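Uricase (Bacillus fastidiosus, PDB 4R8X) probably catalyses the oxidation of urate to 5-hydroxyisourate, the first step in converting urate to allantoin during purine breakdown. Local coordinates at residues V12-R16 / I76-A81; A45-G51 / L106-E112. One frame throughout, in Å; residues are numbered along the deposited sequence.

Interaction 1 (V12-R16 / I76-A81)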
ATOM      1  N   VAL D  12     -16.622  -3.901   7.079  1.00 10.12           N
ATOM      2  CA  VAL D  12     -18.027  -3.942   6.694  1.00 11.54           C
ATOM      3  C   VAL D  12     -18.346  -2.676   5.906  1.00 11.43           C
ATOM      4  O   VAL D  12     -18.755  -1.647   6.455  1.00 11.88           O
ATOM      5  CB  VAL D  12     -18.972  -4.065   7.910  1.00 12.38           C
ATOM      6  CG1 VAL D  12     -20.437  -4.111   7.438  1.00 13.21           C
ATOM      7  CG2 VAL D  12     -18.622  -5.292   8.728  1.00 14.24           C
ATOM      8  N   TYR D  13     -18.117  -2.746   4.604  1.00 11.29           N
ATOM      9  CA  TYR D  13     -18.431  -1.618   3.745  1.00 11.64           C
ATOM     10  C   TYR D  13     -19.934  -1.510   3.628  1.00 12.65           C
ATOM     11  O   TYR D  13     -20.635  -2.496   3.368  1.00 12.51           O
ATOM     12  CB  TYR D  13     -17.787  -1.744   2.361  1.00 12.39           C
ATOM     13  CG  TYR D  13     -16.282  -1.566   2.381  1.00 12.36           C
ATOM     14  CD1 TYR D  13     -15.714  -0.300   2.357  1.00 14.25           C
ATOM     15  CD2 TYR D  13     -15.432  -2.662   2.443  1.00 12.82           C
ATOM     16  CE1 TYR D  13     -14.327  -0.126   2.374  1.00 14.15           C
ATOM     17  CE2 TYR D  13     -14.053  -2.498   2.481  1.00 13.16           C
ATOM     18  CZ  TYR D  13     -13.510  -1.229   2.439  1.00 13.74           C
ATOM     19  OH  TYR D  13     -12.144  -1.054   2.453  1.00 15.03           O
ATOM     20  N   VAL D  14     -20.436  -0.313   3.875  1.00 13.00           N
ATOM     21  CA  VAL D  14     -21.860  -0.094   3.788  1.00 15.32           C
ATOM     22  C   VAL D  14     -22.119   1.265   3.141  1.00 14.71           C
ATOM     23  O   VAL D  14     -21.633   2.290   3.608  1.00 13.79           O
ATOM     24  CB  VAL D  14     -22.554  -0.295   5.158  1.00 19.13           C
ATOM     25  CG1 VAL D  14     -21.915   0.541   6.234  1.00 19.63           C
ATOM     26  CG2 VAL D  14     -24.018   0.000   5.044  1.00 20.82           C
ATOM     27  N   PHE D  15     -22.829   1.239   2.017  1.00 13.37           N
ATOM     28  CA  PHE D  15     -23.043   2.429   1.198  1.00 12.93           C
ATOM     29  C   PHE D  15     -24.537   2.682   1.057  1.00 12.18           C
ATOM     30  O   PHE D  15     -25.229   2.022   0.267  1.00 12.86           O
ATOM     31  CB  PHE D  15     -22.391   2.269  -0.184  1.00 12.85           C
ATOM     32  CG  PHE D  15     -20.970   1.760  -0.141  1.00 13.05           C
ATOM     33  CD1 PHE D  15     -20.041   2.305   0.737  1.00 13.80           C
ATOM     34  CD2 PHE D  15     -20.568   0.730  -0.978  1.00 13.20           C
ATOM     35  CE1 PHE D  15     -18.738   1.833   0.775  1.00 14.62           C
ATOM     36  CE2 PHE D  15     -19.264   0.261  -0.948  1.00 13.83           C
ATOM     37  CZ  PHE D  15     -18.345   0.819  -0.086  1.00 14.71           C
ATOM     38  N   ARG D  16     -25.050   3.607   1.858  1.00 11.74           N
ATOM     39  CA  ARG D  16     -26.469   3.963   1.784  1.00 12.42           C
ATOM     40  C   ARG D  16     -26.654   5.125   0.824  1.00 13.24           C
ATOM     41  O   ARG D  16     -25.957   6.133   0.918  1.00 14.19           O
ATOM     42  CB  ARG D  16     -27.004   4.323   3.178  1.00 12.95           C
ATOM     43  CG  ARG D  16     -28.245   5.210   3.186  1.00 14.09           C
ATOM     44  CD  ARG D  16     -29.510   4.440   2.839  1.00 15.23           C
ATOM     45  NE  ARG D  16     -30.640   5.360   2.755  1.00 16.51           N
ATOM     46  CZ  ARG D  16     -31.340   5.777   3.803  1.00 17.11           C
ATOM     47  NH1 ARG D  16     -31.034   5.339   5.014  1.00 16.59           N
ATOM     48  NH2 ARG D  16     -32.338   6.630   3.638  1.00 17.96           N
ATOM     49  N   ILE D  76     -25.731  -4.701  10.233  1.00 12.89           N
ATOM     50  CA  ILE D  76     -25.312  -3.333  10.009  1.00 13.36           C
ATOM     51  C   ILE D  76     -25.882  -2.832   8.697  1.00 12.79           C
ATOM     52  O   ILE D  76     -26.455  -1.744   8.619  1.00 12.77           O
ATOM     53  CB  ILE D  76     -23.774  -3.218  10.002  1.00 14.03           C
ATOM     54  CG1 ILE D  76     -23.207  -3.542  11.392  1.00 14.95           C
ATOM     55  CG2 ILE D  76     -23.324  -1.823   9.530  1.00 14.88           C
ATOM     56  CD1 ILE D  76     -21.713  -3.818  11.379  1.00 14.98           C
ATOM     57  N   GLN D  77     -25.742  -3.648   7.664  1.00 13.95           N
ATOM     58  CA  GLN D  77     -26.195  -3.245   6.350  1.00 15.26           C
ATOM     59  C   GLN D  77     -27.710  -2.992   6.305  1.00 15.08           C
ATOM     60  O   GLN D  77     -28.171  -2.049   5.661  1.00 16.38           O
ATOM     61  CB  GLN D  77     -25.717  -4.256   5.300  1.00 16.63           C
ATOM     62  CG  GLN D  77     -24.189  -4.169   5.088  1.00 18.31           C
ATOM     63  CD  GLN D  77     -23.622  -5.313   4.277  1.00 19.79           C
ATOM     64  OE1 GLN D  77     -24.294  -6.311   4.042  1.00 20.43           O
ATOM     65  NE2 GLN D  77     -22.368  -5.168   3.846  1.00 19.38           N
ATOM     66  N   ARG D  78     -28.486  -3.790   7.028  1.00 14.59           N
ATOM     67  CA  ARG D  78     -29.919  -3.565   7.046  1.00 15.52           C
ATOM     68  C   ARG D  78     -30.299  -2.324   7.847  1.00 14.76           C
ATOM     69  O   ARG D  78     -31.241  -1.609   7.497  1.00 15.93           O
ATOM     70  CB  ARG D  78     -30.649  -4.801   7.552  1.00 17.28           C
ATOM     71  CG  ARG D  78     -30.647  -5.889   6.508  1.00 19.57           C
ATOM     72  CD  ARG D  78     -31.220  -7.178   7.015  1.00 22.06           C
ATOM     73  NE  ARG D  78     -30.568  -8.309   6.373  1.00 23.63           N
ATOM     74  CZ  ARG D  78     -30.833  -9.573   6.669  1.00 24.10           C
ATOM     75  NH1 ARG D  78     -31.751  -9.846   7.582  1.00 23.50           N
ATOM     76  NH2 ARG D  78     -30.192 -10.553   6.047  1.00 25.66           N
ATOM     77  N   HIS D  79     -29.567  -2.056   8.921  1.00 14.01           N
ATOM     78  CA  HIS D  79     -29.830  -0.846   9.675  1.00 13.91           C
ATOM     79  C   HIS D  79     -29.420   0.426   8.929  1.00 12.87           C
ATOM     80  O   HIS D  79     -29.962   1.494   9.197  1.00 12.64           O
ATOM     81  CB  HIS D  79     -29.223  -0.922  11.077  1.00 14.32           C
ATOM     82  CG  HIS D  79     -30.021  -1.779  12.007  1.00 14.50           C
ATOM     83  ND1 HIS D  79     -29.965  -3.157  11.976  1.00 14.77           N
ATOM     84  CD2 HIS D  79     -30.948  -1.458  12.943  1.00 15.69           C
ATOM     85  CE1 HIS D  79     -30.805  -3.646  12.874  1.00 15.31           C
ATOM     86  NE2 HIS D  79     -31.413  -2.637  13.472  1.00 15.83           N
ATOM     87  N   ALA D  80     -28.505   0.311   7.968  1.00 13.24           N
ATOM     88  CA  ALA D  80     -28.193   1.453   7.122  1.00 13.16           C
ATOM     89  C   ALA D  80     -29.396   1.863   6.277  1.00 13.11           C
ATOM     90  O   ALA D  80     -29.558   3.035   5.942  1.00 12.94           O
ATOM     91  CB  ALA D  80     -26.998   1.151   6.235  1.00 14.13           C
ATOM     92  N   ALA D  81     -30.255   0.900   5.959  1.00 14.15           N
ATOM     93  CA  ALA D  81     -31.443   1.200   5.168  1.00 15.91           C
ATOM     94  C   ALA D  81     -32.521   1.869   6.015  1.00 17.02           C
ATOM     95  O   ALA D  81     -33.248   2.721   5.522  1.00 18.56           O
ATOM     96  CB  ALA D  81     -31.983  -0.053   4.492  1.00 15.99           C
TER

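Interaction 2 (A45-G51 / L106-E112)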
ATOM      1  N   ALA D  45     -17.229   0.120   8.179  1.00 10.16           N
ATOM      2  CA  ALA D  45     -17.560  -0.076   9.585  1.00 11.24           C
ATOM      3  C   ALA D  45     -16.890  -1.310  10.182  1.00 11.56           C
ATOM      4  O   ALA D  45     -16.633  -2.296   9.488  1.00 11.70           O
ATOM      5  CB  ALA D  45     -19.076  -0.154   9.775  1.00 12.77           C
ATOM      6  N   LYS D  46     -16.631  -1.248  11.485  1.00 12.15           N
ATOM      7  CA  LYS D  46     -16.024  -2.343  12.227  1.00 12.29           C
ATOM      8  C   LYS D  46     -16.785  -2.490  13.528  1.00 13.11           C
ATOM      9  O   LYS D  46     -16.871  -1.543  14.320  1.00 13.90           O
ATOM     10  CB  LYS D  46     -14.552  -2.040  12.510  1.00 13.54           C
ATOM     11  CG  LYS D  46     -13.799  -3.169  13.189  1.00 14.95           C
ATOM     12  CD  LYS D  46     -12.343  -2.786  13.425  1.00 18.14           C
ATOM     13  CE  LYS D  46     -11.555  -3.937  14.024  1.00 21.46           C
ATOM     14  NZ  LYS D  46     -10.094  -3.742  13.784  1.00 22.42           N
ATOM     15  N   VAL D  47     -17.349  -3.673  13.742  1.00 11.81           N
ATOM     16  CA  VAL D  47     -18.155  -3.923  14.935  1.00 11.62           C
ATOM     17  C   VAL D  47     -17.492  -4.947  15.831  1.00 12.04           C
ATOM     18  O   VAL D  47     -16.972  -5.951  15.351  1.00 12.73           O
ATOM     19  CB  VAL D  47     -19.593  -4.397  14.582  1.00 12.45           C
ATOM     20  CG1 VAL D  47     -19.582  -5.640  13.685  1.00 13.90           C
ATOM     21  CG2 VAL D  47     -20.413  -4.639  15.853  1.00 12.84           C
ATOM     22  N   ALA D  48     -17.493  -4.672  17.137  1.00 11.28           N
ATOM     23  CA  ALA D  48     -16.998  -5.610  18.131  1.00 11.22           C
ATOM     24  C   ALA D  48     -18.089  -5.846  19.164  1.00 11.14           C
ATOM     25  O   ALA D  48     -18.684  -4.884  19.665  1.00 12.16           O
ATOM     26  CB  ALA D  48     -15.746  -5.065  18.807  1.00 12.79           C
ATOM     27  N   LEU D  49     -18.357  -7.117  19.458  1.00 11.04           N
ATOM     28  CA  LEU D  49     -19.310  -7.488  20.505  1.00 11.46           C
ATOM     29  C   LEU D  49     -18.551  -7.898  21.761  1.00 11.40           C
ATOM     30  O   LEU D  49     -17.513  -8.545  21.690  1.00 12.07           O
ATOM     31  CB  LEU D  49     -20.192  -8.642  20.028  1.00 12.97           C
ATOM     32  CG  LEU D  49     -20.908  -8.477  18.689  1.00 13.60           C
ATOM     33  CD1 LEU D  49     -21.928  -9.592  18.526  1.00 13.99           C
ATOM     34  CD2 LEU D  49     -21.578  -7.116  18.557  1.00 13.78           C
ATOM     35  N   LYS D  50     -19.082  -7.530  22.923  1.00 11.94           N
ATOM     36  CA  LYS D  50     -18.449  -7.847  24.202  1.00 12.03           C
ATOM     37  C   LYS D  50     -19.459  -8.369  25.203  1.00 13.05           C
ATOM     38  O   LYS D  50     -20.639  -8.012  25.166  1.00 14.25           O
ATOM     39  CB  LYS D  50     -17.794  -6.604  24.807  1.00 13.91           C
ATOM     40  CG  LYS D  50     -16.675  -5.999  23.980  1.00 15.42           C
ATOM     41  CD  LYS D  50     -16.185  -4.694  24.596  1.00 16.93           C
ATOM     42  CE  LYS D  50     -15.077  -4.066  23.756  1.00 17.59           C
ATOM     43  NZ  LYS D  50     -14.572  -2.812  24.384  1.00 18.12           N
ATOM     44  N   GLY D  51     -18.976  -9.206  26.111  1.00 14.65           N
ATOM     45  CA  GLY D  51     -19.784  -9.668  27.223  1.00 15.43           C
ATOM     46  C   GLY D  51     -19.171 -10.870  27.900  1.00 15.21           C
ATOM     47  O   GLY D  51     -18.593 -11.730  27.247  1.00 13.89           O
ATOM     48  N   LEU D 106     -25.306  -9.843  25.308  1.00 17.02           N
ATOM     49  CA  LEU D 106     -24.199  -8.925  25.096  1.00 15.85           C
ATOM     50  C   LEU D 106     -24.191  -7.852  26.179  1.00 15.30           C
ATOM     51  O   LEU D 106     -25.256  -7.369  26.580  1.00 16.42           O
ATOM     52  CB  LEU D 106     -24.341  -8.253  23.733  1.00 16.03           C
ATOM     53  CG  LEU D 106     -24.378  -9.178  22.516  1.00 16.45           C
ATOM     54  CD1 LEU D 106     -24.544  -8.358  21.247  1.00 16.48           C
ATOM     55  CD2 LEU D 106     -23.132 -10.059  22.462  1.00 17.55           C
ATOM     56  N   ASP D 107     -22.997  -7.476  26.643  1.00 14.89           N
ATOM     57  CA  ASP D 107     -22.840  -6.408  27.637  1.00 15.89           C
ATOM     58  C   ASP D 107     -22.499  -5.069  26.978  1.00 14.46           C
ATOM     59  O   ASP D 107     -22.831  -4.018  27.504  1.00 14.73           O
ATOM     60  CB  ASP D 107     -21.725  -6.727  28.645  1.00 17.63           C
ATOM     61  CG  ASP D 107     -21.990  -7.974  29.473  1.00 21.65           C
ATOM     62  OD1 ASP D 107     -23.161  -8.372  29.625  1.00 22.20           O
ATOM     63  OD2 ASP D 107     -21.007  -8.546  29.995  1.00 23.83           O
ATOM     64  N   ALA D 108     -21.804  -5.107  25.846  1.00 14.14           N
ATOM     65  CA  ALA D 108     -21.404  -3.876  25.174  1.00 12.61           C
ATOM     66  C   ALA D 108     -21.179  -4.143  23.698  1.00 11.88           C
ATOM     67  O   ALA D 108     -20.868  -5.273  23.305  1.00 13.13           O
ATOM     68  CB  ALA D 108     -20.141  -3.293  25.807  1.00 13.92           C
ATOM     69  N   VAL D 109     -21.389  -3.104  22.892  1.00 12.06           N
ATOM     70  CA  VAL D 109     -21.134  -3.153  21.456  1.00 11.62           C
ATOM     71  C   VAL D 109     -20.356  -1.915  21.023  1.00 11.11           C
ATOM     72  O   VAL D 109     -20.735  -0.796  21.351  1.00 12.15           O
ATOM     73  CB  VAL D 109     -22.451  -3.217  20.658  1.00 12.85           C
ATOM     74  CG1 VAL D 109     -22.165  -3.235  19.149  1.00 12.56           C
ATOM     75  CG2 VAL D 109     -23.259  -4.445  21.067  1.00 14.84           C
ATOM     76  N   ARG D 110     -19.273  -2.127  20.278  1.00 11.63           N
ATOM     77  CA  ARG D 110     -18.443  -1.029  19.799  1.00 11.05           C
ATOM     78  C   ARG D 110     -18.477  -0.957  18.286  1.00 10.90           C
ATOM     79  O   ARG D 110     -18.212  -1.951  17.610  1.00 12.77           O
ATOM     80  CB  ARG D 110     -16.992  -1.255  20.230  1.00 12.12           C
ATOM     81  CG  ARG D 110     -16.019  -0.166  19.793  1.00 13.40           C
ATOM     82  CD  ARG D 110     -14.605  -0.511  20.236  1.00 15.34           C
ATOM     83  NE  ARG D 110     -13.631   0.540  19.939  1.00 15.16           N
ATOM     84  CZ  ARG D 110     -13.410   1.577  20.732  1.00 15.47           C
ATOM     85  NH1 ARG D 110     -14.105   1.698  21.855  1.00 15.62           N
ATOM     86  NH2 ARG D 110     -12.503   2.494  20.415  1.00 16.57           N
ATOM     87  N   LEU D 111     -18.797   0.216  17.764  1.00 10.28           N
ATOM     88  CA  LEU D 111     -18.719   0.466  16.329  1.00 12.02           C
ATOM     89  C   LEU D 111     -17.684   1.534  16.045  1.00 12.45           C
ATOM     90  O   LEU D 111     -17.657   2.575  16.704  1.00 13.65           O
ATOM     91  CB  LEU D 111     -20.070   0.934  15.784  1.00 14.32           C
ATOM     92  CG  LEU D 111     -21.023  -0.075  15.156  1.00 15.01           C
ATOM     93  CD1 LEU D 111     -20.450  -0.641  13.854  1.00 15.43           C
ATOM     94  CD2 LEU D 111     -21.394  -1.168  16.168  1.00 15.84           C
ATOM     95  N   GLU D 112     -16.831   1.257  15.061  1.00 12.37           N
ATOM     96  CA  GLU D 112     -15.888   2.236  14.533  1.00 13.40           C
ATOM     97  C   GLU D 112     -16.192   2.420  13.053  1.00 13.52           C
ATOM     98  O   GLU D 112     -16.582   1.467  12.376  1.00 15.21           O
ATOM     99  CB  GLU D 112     -14.457   1.727  14.685  1.00 15.77           C
ATOM    100  CG  GLU D 112     -14.039   1.532  16.124  1.00 18.61           C
ATOM    101  CD  GLU D 112     -12.677   0.882  16.268  1.00 22.32           C
ATOM    102  OE1 GLU D 112     -11.960   0.741  15.252  1.00 25.60           O
ATOM    103  OE2 GLU D 112     -12.328   0.501  17.404  1.00 22.91           O
TER
HETATM  104  O   HOH W   1      -9.846  -0.963  14.899  1.00 39.10           O

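Interaction 1 (V12-R16 / I76-A81)
Helix 69-82 packs on the sheet of a T-fold domain through Val12, Val14 and Arg16, alternate residues of strand 12-16 that meet Ile76, Gln77 and Ala80. Helix and strand run nearly parallel, at 15°, with their axes 8.5 Å apart. The tightest apolar contact is Val14 CG2 against Ala80 CB, only 3.4 Å apart, closer than usual van der Waals contact; chi1 of 53° sets CG1 between the backbone N and the carbonyl carbon, toward Ile76 CG2, and leaves CG2 anti to the N, against Ala80. Val12 CG1 meets Ile76 CD1 at 4.2 Å, the two side chains crossing at a slant. In the T-fold two helices lie on one face of an antiparallel sheet, and here helix 88-102 lies beside the contact, Val95 touching Ile76 and Phe91 touching Ala80. Polar groups fasten the flanks. Gln77 reaches across to the strand, its chain extended beyond CG, and NE2 donates to Tyr13 O at 3.2 Å, somewhat out of both the amide and the carbonyl plane; the same oxygen is hydrogen-bonded by Thr290 of a second subunit. Arg16, bent at chi2 (76°), lays its CD near Ala80 O and brings NH1 to that oxygen at 2.9 Å, in the carbonyl plane and near the guanidinium plane. Ala81 O lies over a guanidinium face without a bond, while Tyr83 O also accepts from NH1.

Interaction 2 (A45-G51 / L106-E112)
Leu49 packs beside Val109 on the apolar face of strands 45-50 and 108-112 and against Leu106, just before the second strand. Its CB lies 4.1 Å from Leu106 CD2; with CG anti to the carbonyl carbon (chi1 -52°), the branches then part, CD1 reaching Leu106 CD1 at 4.0 Å and CD2 resting against both methyls of Val109. Met72 of helix 69-82 also touches this side chain, so an alanine here would probably open a gap between Leu106, Val109 and that helix. Further along, Val47 CG2 packs on Leu111 CD2 at 3.6 Å. On the other face Lys46 lies beside Glu112, and a water joins Lys46 NZ to Glu112 OE1. Glu112 OE2 takes Arg110 NE at 2.9 Å in the guanidinium plane, through its anti lone pair, while Arg110 NH1 and Lys50 NZ both form salt bridges with Glu149, which would offset their like charges. Seven backbone bonds join the strands, Arg110 N to Ala48 O nearly straight (175°). At the end, Lys50 O accepts from Asp107 N at 2.8 Å and, from above its carbonyl plane, from Ala108 N: a classic beta bulge at the start of strand 108-112, in an antiparallel pair of the T-fold sheet.

Interactions 1 and 2 join in one sheet, where strands 5-17 and 40-50 are neighbours: Val12 N lies 2.9 Å from Ala45 O, a probable hydrogen bond. Ile76 ties them from the helix side, its CD1 lying 3.6 Å from Val47 CG1 and 4.2 Å from Leu111 CD1, so the helix packed in interaction 1 also rests on the apolar face of interaction 2. Their centres are about 16 Å apart, and their segments alternate along the chain. Both lie away from the predicted urate-binding residues. Each touches a third subunit, Lys46 through a cation-pi contact with its Phe298, Tyr13 by packing on its Pro294.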